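Local structure of CELL WALL surface anchor family protein (Streptococcus pneumoniae, 3ZGH) at residues I24-G36 against P44-S56. The protein probably acts as a pneumococcal surface adhesin of the MSCRAMM type, whose basic region binds keratin 10. Numbering follows the deposited sequence.
Sequences IAKSETKVYTGEG and PIYYKLKVTNDGS
E28 to G36 pair with I45 to N53 as the two arms of an antiparallel beta hairpin, their axes 4.6 Å apart at 165°, with paired backbone bonds at E28–N53, K30–V51, Y32–L49, G34–Y47 and G36–I45. Strand 28-38 is one of the two outermost strands of the sheet within this chain, and strand 43-53 joins it to strand 57-65. On one face the Y47 ring folds across the partner strand, because CG sits between its own backbone N and carbonyl carbon (chi1 75°). One ring face lies over the peptide joining T33 to G34, bringing Y47 CE2 within 3.3 Å of G34 CA, a fit that leaves no room for a side chain on G34. F187 meets Y47 edge-to-face. On the same face Y32 and L49 pack on V193, while E195 accepts a hydrogen bond from Y32 OH and forms a salt bridge with K30. The other face carries V31, K48 and K50, with V31 CG1 resting against K48 CG at 3.8 Å. Here the extended E35 chain runs alongside Y46, its carboxylate turned 45° from the ring, with E35 CD 3.6 Å from Y46 CE1. Beyond the strands, one water donates to both K26 O and D54 O. Between T29 and T52 the two hydroxyls, each beside its own backbone N, are hydrogen-bonded directly, OG1 to OG1 at 2.7 Å.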
ATOM      1  N   ILE A  24      10.640 -25.566  11.836  1.00 39.63           N
ATOM      2  CA  ILE A  24      10.625 -24.338  11.087  1.00 35.25           C
ATOM      3  C   ILE A  24       9.290 -23.616  11.312  1.00 33.43           C
ATOM      4  O   ILE A  24       8.235 -24.264  11.392  1.00 33.30           O
ATOM      5  CB  ILE A  24      10.763 -24.622   9.563  1.00 48.87           C
ATOM      6  CG1 ILE A  24      11.979 -25.504   9.269  1.00 58.12           C
ATOM      7  CG2 ILE A  24      10.855 -23.330   8.784  1.00 44.72           C
ATOM      8  CD1 ILE A  24      13.287 -24.954   9.812  1.00 66.55           C
ATOM      9  N   ALA A  25       9.338 -22.295  11.355  1.00 31.66           N
ATOM     10  CA  ALA A  25       8.134 -21.483  11.528  1.00 34.00           C
ATOM     11  C   ALA A  25       7.140 -21.756  10.413  1.00 32.53           C
ATOM     12  O   ALA A  25       7.531 -21.921   9.232  1.00 32.71           O
ATOM     13  CB  ALA A  25       8.497 -20.011  11.544  1.00 34.71           C
ATOM     14  N   LYS A  26       5.856 -21.799  10.772  1.00 29.02           N
ATOM     15  CA  LYS A  26       4.792 -21.982   9.798  1.00 28.56           C
ATOM     16  C   LYS A  26       4.566 -20.701   9.029  1.00 28.57           C
ATOM     17  O   LYS A  26       4.142 -20.738   7.853  1.00 30.29           O
ATOM     18  CB  LYS A  26       3.465 -22.382  10.459  1.00 29.37           C
ATOM     19  CG  LYS A  26       3.549 -23.697  11.204  1.00 30.51           C
ATOM     20  CD  LYS A  26       4.145 -24.816  10.349  1.00 31.24           C
ATOM     21  CE  LYS A  26       3.819 -26.198  10.910  1.00 34.99           C
ATOM     22  NZ  LYS A  26       4.612 -26.512  12.116  1.00 38.51           N
ATOM     23  N   SER A  27       4.867 -19.557   9.651  1.00 25.93           N
ATOM     24  CA  SER A  27       4.770 -18.310   8.919  1.00 25.33           C
ATOM     25  C   SER A  27       5.682 -17.244   9.495  1.00 24.29           C
ATOM     26  O   SER A  27       6.105 -17.317  10.664  1.00 25.40           O
ATOM     27  CB  SER A  27       3.328 -17.798   8.898  1.00 28.11           C
ATOM     28  OG  SER A  27       2.961 -17.323  10.180  1.00 31.11           O
ATOM     29  N   GLU A  28       5.962 -16.254   8.667  1.00 23.89           N
ATOM     30  CA  GLU A  28       6.793 -15.127   9.057  1.00 25.40           C
ATOM     31  C   GLU A  28       6.173 -13.892   8.474  1.00 23.03           C
ATOM     32  O   GLU A  28       5.821 -13.879   7.263  1.00 25.10           O
ATOM     33  CB  GLU A  28       8.234 -15.260   8.529  1.00 30.99           C
ATOM     34  CG  GLU A  28       9.056 -14.023   8.892  1.00 46.24           C
ATOM     35  CD  GLU A  28      10.500 -14.103   8.422  1.00 67.86           C
ATOM     36  OE1 GLU A  28      10.930 -15.184   7.948  1.00 76.17           O
ATOM     37  OE2 GLU A  28      11.208 -13.079   8.544  1.00 80.00           O
ATOM     38  N   THR A  29       6.078 -12.848   9.282  1.00 22.09           N
ATOM     39  CA  THR A  29       5.417 -11.608   8.864  1.00 24.93           C
ATOM     40  C   THR A  29       6.363 -10.437   9.166  1.00 25.86           C
ATOM     41  O   THR A  29       6.978 -10.403  10.253  1.00 28.41           O
ATOM     42  CB  THR A  29       4.069 -11.393   9.627  1.00 25.94           C
ATOM     43  OG1 THR A  29       3.157 -12.431   9.257  1.00 27.43           O
ATOM     44  CG2 THR A  29       3.410 -10.024   9.283  1.00 24.16           C
ATOM     45  N   LYS A  30       6.515  -9.526   8.219  1.00 22.37           N
ATOM     46  CA  LYS A  30       7.232  -8.294   8.496  1.00 22.75           C
ATOM     47  C   LYS A  30       6.309  -7.125   8.260  1.00 20.53           C
ATOM     48  O   LYS A  30       5.509  -7.137   7.308  1.00 22.20           O
ATOM     49  CB  LYS A  30       8.476  -8.175   7.614  1.00 25.53           C
ATOM     50  CG  LYS A  30       9.608  -9.141   8.031  1.00 29.57           C
ATOM     51  CD  LYS A  30      10.784  -9.061   7.054  1.00 36.20           C
ATOM     52  CE  LYS A  30      12.049  -9.595   7.693  1.00 45.58           C
ATOM     53  NZ  LYS A  30      13.216  -9.564   6.754  1.00 51.77           N
ATOM     54  N   VAL A  31       6.401  -6.122   9.118  1.00 20.52           N
ATOM     55  CA  VAL A  31       5.645  -4.890   8.913  1.00 19.99           C
ATOM     56  C   VAL A  31       6.630  -3.746   8.668  1.00 21.46           C
ATOM     57  O   VAL A  31       7.563  -3.513   9.482  1.00 23.93           O
ATOM     58  CB  VAL A  31       4.787  -4.588  10.147  1.00 23.41           C
ATOM     59  CG1 VAL A  31       4.050  -3.221  10.019  1.00 27.28           C
ATOM     60  CG2 VAL A  31       3.793  -5.750  10.433  1.00 23.68           C
ATOM     61  N   TYR A  32       6.432  -3.032   7.567  1.00 23.08           N
ATOM     62  CA  TYR A  32       7.245  -1.873   7.193  1.00 22.39           C
ATOM     63  C   TYR A  32       6.343  -0.662   7.273  1.00 22.82           C
ATOM     64  O   TYR A  32       5.140  -0.781   6.969  1.00 23.43           O
ATOM     65  CB  TYR A  32       7.709  -1.987   5.756  1.00 22.87           C
ATOM     66  CG  TYR A  32       8.556  -3.208   5.474  1.00 25.73           C
ATOM     67  CD1 TYR A  32       9.940  -3.143   5.563  1.00 27.69           C
ATOM     68  CD2 TYR A  32       7.975  -4.414   5.121  1.00 27.74           C
ATOM     69  CE1 TYR A  32      10.728  -4.252   5.318  1.00 30.29           C
ATOM     70  CE2 TYR A  32       8.759  -5.527   4.871  1.00 29.81           C
ATOM     71  CZ  TYR A  32      10.121  -5.430   4.968  1.00 32.82           C
ATOM     72  OH  TYR A  32      10.878  -6.536   4.735  1.00 36.85           O
ATOM     73  N   THR A  33       6.893   0.497   7.659  1.00 23.24           N
ATOM     74  CA  THR A  33       6.114   1.737   7.610  1.00 24.45           C
ATOM     75  C   THR A  33       7.026   2.818   7.033  1.00 25.60           C
ATOM     76  O   THR A  33       8.272   2.679   7.043  1.00 26.58           O
ATOM     77  CB  THR A  33       5.632   2.220   8.992  1.00 25.38           C
ATOM     78  OG1 THR A  33       6.763   2.563   9.817  1.00 27.45           O
ATOM     79  CG2 THR A  33       4.794   1.154   9.727  1.00 25.80           C
ATOM     80  N   GLY A  34       6.421   3.881   6.526  1.00 25.36           N
ATOM     81  CA  GLY A  34       7.205   4.997   6.046  1.00 25.45           C
ATOM     82  C   GLY A  34       6.300   6.216   5.993  1.00 24.15           C
ATOM     83  O   GLY A  34       5.103   6.177   6.367  1.00 24.20           O
ATOM     84  N   GLU A  35       6.846   7.306   5.501  1.00 23.58           N
ATOM     85  CA  GLU A  35       6.128   8.540   5.649  1.00 27.36           C
ATOM     86  C   GLU A  35       6.522   9.466   4.520  1.00 28.17           C
ATOM     87  O   GLU A  35       7.673   9.437   4.052  1.00 28.28           O
ATOM     88  CB  GLU A  35       6.541   9.099   7.001  1.00 32.27           C
ATOM     89  CG  GLU A  35       6.209  10.491   7.250  1.00 35.35           C
ATOM     90  CD  GLU A  35       6.692  10.940   8.620  1.00 36.48           C
ATOM     91  OE1 GLU A  35       7.311  10.138   9.366  1.00 34.59           O
ATOM     92  OE2 GLU A  35       6.398  12.089   8.959  1.00 38.05           O
ATOM     93  N   GLY A  36       5.557  10.265   4.084  1.00 28.21           N
ATOM     94  CA  GLY A  36       5.796  11.323   3.127  1.00 30.29           C
ATOM     95  C   GLY A  36       5.060  12.577   3.572  1.00 31.44           C
ATOM     96  O   GLY A  36       4.716  12.711   4.745  1.00 31.97           O
ATOM     97  N   PRO A  44       2.054  15.214   7.525  1.00 31.32           N
ATOM     98  CA  PRO A  44       2.584  13.906   7.128  1.00 30.38           C
ATOM     99  C   PRO A  44       1.487  12.991   6.625  1.00 28.42           C
ATOM    100  O   PRO A  44       0.336  13.118   7.033  1.00 29.13           O
ATOM    101  CB  PRO A  44       3.150  13.329   8.435  1.00 30.81           C
ATOM    102  CG  PRO A  44       3.378  14.530   9.324  1.00 33.65           C
ATOM    103  CD  PRO A  44       2.256  15.494   8.956  1.00 33.89           C
ATOM    104  N   ILE A  45       1.858  12.057   5.766  1.00 26.43           N
ATOM    105  CA  ILE A  45       0.973  10.963   5.386  1.00 25.08           C
ATOM    106  C   ILE A  45       1.845   9.729   5.545  1.00 25.20           C
ATOM    107  O   ILE A  45       3.079   9.824   5.378  1.00 26.48           O
ATOM    108  CB  ILE A  45       0.425  11.155   3.954  1.00 24.23           C
ATOM    109  CG1 ILE A  45      -0.623  10.081   3.606  1.00 25.10           C
ATOM    110  CG2 ILE A  45       1.547  11.142   2.908  1.00 24.81           C
ATOM    111  CD1 ILE A  45      -1.394  10.432   2.329  1.00 27.41           C
ATOM    112  N   TYR A  46       1.235   8.602   5.900  1.00 23.78           N
ATOM    113  CA  TYR A  46       1.983   7.405   6.231  1.00 23.83           C
ATOM    114  C   TYR A  46       1.545   6.221   5.393  1.00 23.59           C
ATOM    115  O   TYR A  46       0.415   6.216   4.841  1.00 24.40           O
ATOM    116  CB  TYR A  46       1.788   7.058   7.710  1.00 22.03           C
ATOM    117  CG  TYR A  46       2.133   8.203   8.636  1.00 24.69           C
ATOM    118  CD1 TYR A  46       3.422   8.349   9.119  1.00 27.11           C
ATOM    119  CD2 TYR A  46       1.167   9.170   9.006  1.00 25.96           C
ATOM    120  CE1 TYR A  46       3.776   9.406   9.975  1.00 28.75           C
ATOM    121  CE2 TYR A  46       1.515  10.248   9.857  1.00 28.66           C
ATOM    122  CZ  TYR A  46       2.830  10.333  10.348  1.00 29.67           C
ATOM    123  OH  TYR A  46       3.217  11.364  11.179  1.00 30.24           O
ATOM    124  N   TYR A  47       2.429   5.219   5.286  1.00 22.47           N
ATOM    125  CA  TYR A  47       1.983   3.911   4.811  1.00 21.30           C
ATOM    126  C   TYR A  47       2.450   2.818   5.753  1.00 21.23           C
ATOM    127  O   TYR A  47       3.397   2.988   6.567  1.00 24.56           O
ATOM    128  CB  TYR A  47       2.452   3.591   3.392  1.00 22.97           C
ATOM    129  CG  TYR A  47       3.922   3.219   3.315  1.00 25.70           C
ATOM    130  CD1 TYR A  47       4.337   1.897   3.513  1.00 29.98           C
ATOM    131  CD2 TYR A  47       4.894   4.191   3.101  1.00 26.29           C
ATOM    132  CE1 TYR A  47       5.684   1.568   3.493  1.00 33.49           C
ATOM    133  CE2 TYR A  47       6.243   3.866   3.047  1.00 31.08           C
ATOM    134  CZ  TYR A  47       6.625   2.545   3.255  1.00 34.84           C
ATOM    135  OH  TYR A  47       7.957   2.211   3.219  1.00 37.81           O
ATOM    136  N   LYS A  48       1.737   1.699   5.656  1.00 21.88           N
ATOM    137  CA  LYS A  48       2.131   0.476   6.308  1.00 22.67           C
ATOM    138  C   LYS A  48       2.059  -0.616   5.234  1.00 23.88           C
ATOM    139  O   LYS A  48       1.116  -0.649   4.431  1.00 24.98           O
ATOM    140  CB  LYS A  48       1.200   0.170   7.464  1.00 25.28           C
ATOM    141  CG  LYS A  48       1.491  -1.176   8.148  1.00 29.52           C
ATOM    142  CD  LYS A  48       0.469  -1.493   9.275  1.00 56.27           C
ATOM    143  CE  LYS A  48       0.686  -0.605  10.492  1.00 65.57           C
ATOM    144  NZ  LYS A  48      -0.262  -0.877  11.630  1.00 74.21           N
ATOM    145  N   LEU A  49       3.064  -1.489   5.210  1.00 23.57           N
ATOM    146  CA  LEU A  49       3.035  -2.644   4.337  1.00 22.93           C
ATOM    147  C   LEU A  49       3.326  -3.864   5.218  1.00 22.41           C
ATOM    148  O   LEU A  49       4.421  -3.966   5.833  1.00 24.28           O
ATOM    149  CB  LEU A  49       4.081  -2.520   3.232  1.00 22.14           C
ATOM    150  CG  LEU A  49       4.077  -3.717   2.276  1.00 23.26           C
ATOM    151  CD1 LEU A  49       2.905  -3.641   1.296  1.00 23.45           C
ATOM    152  CD2 LEU A  49       5.410  -3.807   1.520  1.00 24.91           C
ATOM    153  N   LYS A  50       2.343  -4.755   5.317  1.00 21.06           N
ATOM    154  CA  LYS A  50       2.516  -5.993   6.043  1.00 22.19           C
ATOM    155  C   LYS A  50       2.692  -7.109   5.013  1.00 21.74           C
ATOM    156  O   LYS A  50       1.901  -7.204   4.076  1.00 23.95           O
ATOM    157  CB  LYS A  50       1.281  -6.239   6.902  1.00 22.43           C
ATOM    158  CG  LYS A  50       1.302  -7.573   7.690  1.00 29.18           C
ATOM    159  CD  LYS A  50       0.006  -7.683   8.524  1.00 41.44           C
ATOM    160  CE  LYS A  50      -0.175  -9.083   9.113  1.00 57.42           C
ATOM    161  NZ  LYS A  50      -1.577  -9.328   9.623  1.00 69.02           N
ATOM    162  N   VAL A  51       3.737  -7.928   5.164  1.00 21.88           N
ATOM    163  CA  VAL A  51       3.984  -9.030   4.249  1.00 21.82           C
ATOM    164  C   VAL A  51       4.182 -10.342   5.047  1.00 21.42           C
ATOM    165  O   VAL A  51       5.069 -10.444   5.930  1.00 21.80           O
ATOM    166  CB  VAL A  51       5.252  -8.757   3.421  1.00 24.79           C
ATOM    167  CG1 VAL A  51       5.434  -9.829   2.328  1.00 26.20           C
ATOM    168  CG2 VAL A  51       5.182  -7.323   2.797  1.00 27.92           C
ATOM    169  N   THR A  52       3.317 -11.313   4.759  1.00 22.67           N
ATOM    170  CA  THR A  52       3.332 -12.604   5.429  1.00 21.93           C
ATOM    171  C   THR A  52       3.714 -13.661   4.403  1.00 24.39           C
ATOM    172  O   THR A  52       3.168 -13.707   3.312  1.00 26.20           O
ATOM    173  CB  THR A  52       1.946 -12.937   5.993  1.00 23.40           C
ATOM    174  OG1 THR A  52       1.626 -11.999   7.026  1.00 25.41           O
ATOM    175  CG2 THR A  52       1.924 -14.333   6.625  1.00 25.02           C
ATOM    176  N   ASN A  53       4.663 -14.500   4.778  1.00 24.49           N
ATOM    177  CA  ASN A  53       5.099 -15.632   3.998  1.00 24.73           C
ATOM    178  C   ASN A  53       4.691 -16.867   4.797  1.00 26.93           C
ATOM    179  O   ASN A  53       5.205 -17.091   5.925  1.00 27.24           O
ATOM    180  CB  ASN A  53       6.600 -15.529   3.850  1.00 24.46           C
ATOM    181  CG  ASN A  53       7.213 -16.712   3.131  1.00 28.02           C
ATOM    182  OD1 ASN A  53       6.654 -17.804   3.101  1.00 28.03           O
ATOM    183  ND2 ASN A  53       8.417 -16.501   2.598  1.00 30.29           N
ATOM    184  N   ASP A  54       3.748 -17.647   4.266  1.00 27.99           N
ATOM    185  CA  ASP A  54       3.349 -18.889   4.938  1.00 31.03           C
ATOM    186  C   ASP A  54       3.916 -20.104   4.233  1.00 33.10           C
ATOM    187  O   ASP A  54       3.481 -21.218   4.490  1.00 33.99           O
ATOM    188  CB  ASP A  54       1.836 -19.007   5.014  1.00 34.06           C
ATOM    189  CG  ASP A  54       1.177 -19.078   3.635  1.00 37.98           C
ATOM    190  OD1 ASP A  54       1.881 -19.347   2.645  1.00 35.61           O
ATOM    191  OD2 ASP A  54      -0.046 -18.856   3.538  1.00 42.84           O
ATOM    192  N   GLY A  55       4.885 -19.894   3.339  1.00 34.10           N
ATOM    193  CA  GLY A  55       5.481 -20.999   2.596  1.00 35.71           C
ATOM    194  C   GLY A  55       4.807 -21.312   1.256  1.00 34.47           C
ATOM    195  O   GLY A  55       5.460 -21.816   0.359  1.00 35.47           O
ATOM    196  N   SER A  56       3.518 -21.012   1.122  1.00 32.22           N
ATOM    197  CA  SER A  56       2.797 -21.224  -0.137  1.00 35.43           C
ATOM    198  C   SER A  56       2.652 -19.923  -0.930  1.00 30.97           C
ATOM    199  O   SER A  56       2.701 -19.939  -2.168  1.00 29.75           O
ATOM    200  CB  SER A  56       1.405 -21.786   0.130  1.00 44.69           C
ATOM    201  OG  SER A  56       1.535 -23.093   0.660  1.00 52.20           O
TER
HETATM  202  O   HOH W   1       2.155 -22.281   6.840  1.00 48.30           O